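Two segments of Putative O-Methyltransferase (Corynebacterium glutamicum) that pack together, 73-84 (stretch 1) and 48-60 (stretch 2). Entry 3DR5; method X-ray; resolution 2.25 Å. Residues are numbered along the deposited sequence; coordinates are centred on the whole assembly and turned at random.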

# COMPACT_ATOMS: atom_id res chain seq x y z
N TYR A 73 4.29 10.44 -9.25
CA TYR A 73 4.33 9.67 -8.00
C TYR A 73 4.95 8.30 -8.25
O TYR A 73 5.73 7.80 -7.46
CB TYR A 73 2.93 9.49 -7.44
CG TYR A 73 2.39 10.71 -6.76
CD1 TYR A 73 2.93 11.15 -5.55
CD2 TYR A 73 1.31 11.41 -7.30
CE1 TYR A 73 2.40 12.25 -4.89
CE2 TYR A 73 0.76 12.51 -6.65
CZ TYR A 73 1.31 12.92 -5.45
OH TYR A 73 0.75 13.98 -4.79
N ILE A 74 4.58 7.71 -9.38
CA ILE A 74 5.09 6.41 -9.77
C ILE A 74 6.57 6.47 -10.11
O ILE A 74 7.35 5.63 -9.67
CB ILE A 74 4.26 5.85 -10.97
CG1 ILE A 74 2.85 5.48 -10.50
CG2 ILE A 74 4.96 4.64 -11.59
CD1 ILE A 74 1.97 4.87 -11.58
N LEU A 75 6.97 7.48 -10.89
CA LEU A 75 8.37 7.64 -11.28
C LEU A 75 9.30 7.83 -10.08
O LEU A 75 10.47 7.45 -10.13
CB LEU A 75 8.52 8.81 -12.28
CG LEU A 75 7.98 8.47 -13.68
CD1 LEU A 75 7.86 9.74 -14.53
CD2 LEU A 75 8.92 7.45 -14.34
N ASN A 76 8.77 8.41 -9.01
CA ASN A 76 9.56 8.61 -7.79
C ASN A 76 10.08 7.28 -7.24
O ASN A 76 11.22 7.20 -6.78
CB ASN A 76 8.71 9.28 -6.72
CG ASN A 76 8.74 10.80 -6.81
OD1 ASN A 76 7.83 11.49 -6.32
ND2 ASN A 76 9.78 11.33 -7.43
N GLY A 77 9.25 6.23 -7.29
CA GLY A 77 9.66 4.94 -6.75
C GLY A 77 10.22 3.90 -7.70
O GLY A 77 11.07 3.09 -7.32
N LEU A 78 9.74 3.92 -8.93
CA LEU A 78 10.16 2.98 -9.96
C LEU A 78 11.68 2.90 -10.17
O LEU A 78 12.38 3.91 -10.15
CB LEU A 78 9.49 3.38 -11.28
CG LEU A 78 8.73 2.38 -12.15
CD1 LEU A 78 7.81 1.51 -11.31
CD2 LEU A 78 7.93 3.16 -13.20
N ALA A 79 12.20 1.69 -10.37
CA ALA A 79 13.63 1.50 -10.62
C ALA A 79 13.95 2.19 -11.98
O ALA A 79 13.14 2.18 -12.92
CB ALA A 79 13.97 0.02 -10.69
N ASP A 80 15.14 2.78 -12.07
CA ASP A 80 15.57 3.51 -13.27
C ASP A 80 15.53 2.77 -14.59
O ASP A 80 15.33 3.39 -15.64
CB ASP A 80 16.97 4.10 -13.06
CG ASP A 80 17.01 5.11 -11.93
OD1 ASP A 80 15.92 5.58 -11.52
OD2 ASP A 80 18.12 5.46 -11.46
N ASN A 81 15.71 1.46 -14.54
CA ASN A 81 15.72 0.66 -15.76
C ASN A 81 14.34 0.13 -16.17
O ASN A 81 14.21 -0.99 -16.67
CB ASN A 81 16.71 -0.50 -15.62
CG ASN A 81 16.33 -1.47 -14.53
OD1 ASN A 81 15.69 -1.10 -13.55
ND2 ASN A 81 16.74 -2.73 -14.69
N THR A 82 13.32 0.95 -15.94
CA THR A 82 11.95 0.61 -16.32
C THR A 82 11.34 1.88 -16.91
O THR A 82 11.93 2.96 -16.82
CB THR A 82 11.09 0.20 -15.10
OG1 THR A 82 10.95 1.32 -14.21
CG2 THR A 82 11.72 -0.97 -14.35
N THR A 83 10.18 1.76 -17.53
CA THR A 83 9.52 2.93 -18.12
C THR A 83 8.10 3.09 -17.57
O THR A 83 7.53 2.17 -16.98
CB THR A 83 9.39 2.83 -19.67
OG1 THR A 83 8.53 1.73 -20.01
CG2 THR A 83 10.75 2.63 -20.33
N LEU A 84 7.55 4.29 -17.75
CA LEU A 84 6.17 4.54 -17.36
C LEU A 84 5.44 4.67 -18.69
O LEU A 84 5.82 5.47 -19.55
CB LEU A 84 6.02 5.84 -16.56
CG LEU A 84 4.57 6.34 -16.38
CD1 LEU A 84 3.77 5.38 -15.49
CD2 LEU A 84 4.60 7.73 -15.77
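Stretch 2 48-60: LAATTNGNGSTGA

The two stretches follow the same course, each leaving the end of a helix, passing through a loop and entering a strand, and they are tied most firmly at their strand ends. There residues 59-60 run parallel to 83-84. T83 N donates to T58 O at 2.9 Å with an N-H...O angle of 166°, and A60 N returns a hydrogen bond to T83 O at 3.0 Å, so T83 is held through both its amide and its carbonyl. A CA-H...O contact from G59 CA to T83 O (3.4 Å) and another from L84 CA to A60 O (3.6 Å) extend this ladder. G59 adopts phi/psi of 137/-138°, and a CB here would lie 2.0 Å from T83 O; the bare CA instead lets T82 CB approach G59 CA to 3.6 Å.

Two waters add polar links between the stretches. One molecule accepts from A79 N (3.0 Å) and lies within hydrogen-bonding reach of A49 O (3.2 Å); a second donates to A60 O (3.2 Å) and is hydrogen-bonded to T83 OG1 (2.8 Å).

In the loops, a type II turn from G54 to S57 lies near the type I turn from A79 to T82. T82 CG2 rests 3.9 Å from S57 O and 4.0 Å from G54 O, while T82 OG1 is engaged within its own turn by A79 O at 2.7 Å.

Near A50 the backbones draw close, with G77 CA 4.1 Å from A50 CA. A CB on G77 would fall 2.9 Å from A50 N, so the absence of a side chain permits this approach. A49 points toward stretch 1, its CB lying 3.3 Å from I74 O and 3.8 Å from L78 CD1. I74 CG2 bridges the apolar layer, 4.0 Å from A49 CB and 3.8 Å from A60 CB. L78 CD2 (4.0 Å) and L84 CD1 (4.2 Å) also pack against A60 CB.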

# COMPACT_ATOMS: atom_id res chain seq x y z
N LEU A 48 4.11 1.44 -3.90
CA LEU A 48 3.95 0.25 -4.73
C LEU A 48 4.94 0.24 -5.88
O LEU A 48 5.44 -0.82 -6.27
CB LEU A 48 2.51 0.15 -5.26
CG LEU A 48 1.45 -0.04 -4.16
CD1 LEU A 48 0.05 -0.07 -4.79
CD2 LEU A 48 1.72 -1.34 -3.39
N ALA A 49 5.22 1.41 -6.45
CA ALA A 49 6.17 1.50 -7.55
C ALA A 49 7.55 1.14 -7.02
O ALA A 49 8.37 0.56 -7.73
CB ALA A 49 6.18 2.92 -8.15
N ALA A 50 7.81 1.49 -5.76
CA ALA A 50 9.09 1.22 -5.11
C ALA A 50 9.21 -0.23 -4.62
O ALA A 50 10.29 -0.81 -4.68
CB ALA A 50 9.30 2.17 -3.94
N THR A 51 8.11 -0.80 -4.14
CA THR A 51 8.15 -2.16 -3.64
C THR A 51 8.03 -3.23 -4.74
O THR A 51 8.68 -4.27 -4.64
CB THR A 51 7.06 -2.39 -2.55
OG1 THR A 51 5.74 -2.29 -3.12
CG2 THR A 51 7.20 -1.34 -1.44
N THR A 52 7.23 -2.98 -5.78
CA THR A 52 7.09 -3.96 -6.85
C THR A 52 8.43 -4.19 -7.54
O THR A 52 9.32 -3.33 -7.53
CB THR A 52 6.00 -3.56 -7.88
OG1 THR A 52 6.23 -2.23 -8.36
CG2 THR A 52 4.62 -3.66 -7.23
N ASN A 53 8.58 -5.36 -8.15
CA ASN A 53 9.85 -5.76 -8.75
C ASN A 53 10.20 -5.30 -10.15
O ASN A 53 9.61 -5.77 -11.13
CB ASN A 53 9.96 -7.29 -8.65
CG ASN A 53 11.38 -7.79 -8.79
OD1 ASN A 53 12.30 -7.03 -9.09
ND2 ASN A 53 11.58 -9.10 -8.57
N GLY A 54 11.17 -4.40 -10.24
CA GLY A 54 11.60 -3.89 -11.53
C GLY A 54 12.34 -4.91 -12.37
O GLY A 54 12.41 -4.79 -13.60
N ASN A 55 12.90 -5.92 -11.70
CA ASN A 55 13.65 -6.98 -12.39
C ASN A 55 12.76 -7.82 -13.31
O ASN A 55 11.84 -8.50 -12.85
CB ASN A 55 14.32 -7.91 -11.36
CG ASN A 55 15.48 -7.23 -10.63
OD1 ASN A 55 15.34 -6.78 -9.49
ND2 ASN A 55 16.63 -7.15 -11.29
N GLY A 56 13.06 -7.77 -14.61
CA GLY A 56 12.30 -8.51 -15.60
C GLY A 56 11.01 -7.81 -15.99
O GLY A 56 10.22 -8.30 -16.79
N SER A 57 10.81 -6.63 -15.42
CA SER A 57 9.62 -5.83 -15.66
C SER A 57 9.86 -4.67 -16.62
O SER A 57 10.90 -4.02 -16.59
CB SER A 57 9.10 -5.30 -14.32
OG SER A 57 8.12 -4.28 -14.48
N THR A 58 8.88 -4.40 -17.48
CA THR A 58 8.99 -3.29 -18.42
C THR A 58 8.77 -2.01 -17.60
O THR A 58 9.32 -0.94 -17.93
CB THR A 58 7.92 -3.38 -19.53
OG1 THR A 58 8.05 -4.63 -20.21
CG2 THR A 58 8.10 -2.25 -20.54
N GLY A 59 7.97 -2.12 -16.54
CA GLY A 59 7.69 -0.96 -15.70
C GLY A 59 6.24 -0.84 -15.29
O GLY A 59 5.57 -1.82 -14.97
N ALA A 60 5.73 0.39 -15.33
CA ALA A 60 4.36 0.63 -14.93
C ALA A 60 3.49 1.21 -16.04
O ALA A 60 4.00 1.73 -17.04
CB ALA A 60 4.34 1.57 -13.71
O HOH W 1 10.87 -0.79 -9.24
O HOH W 2 6.03 0.70 -19.25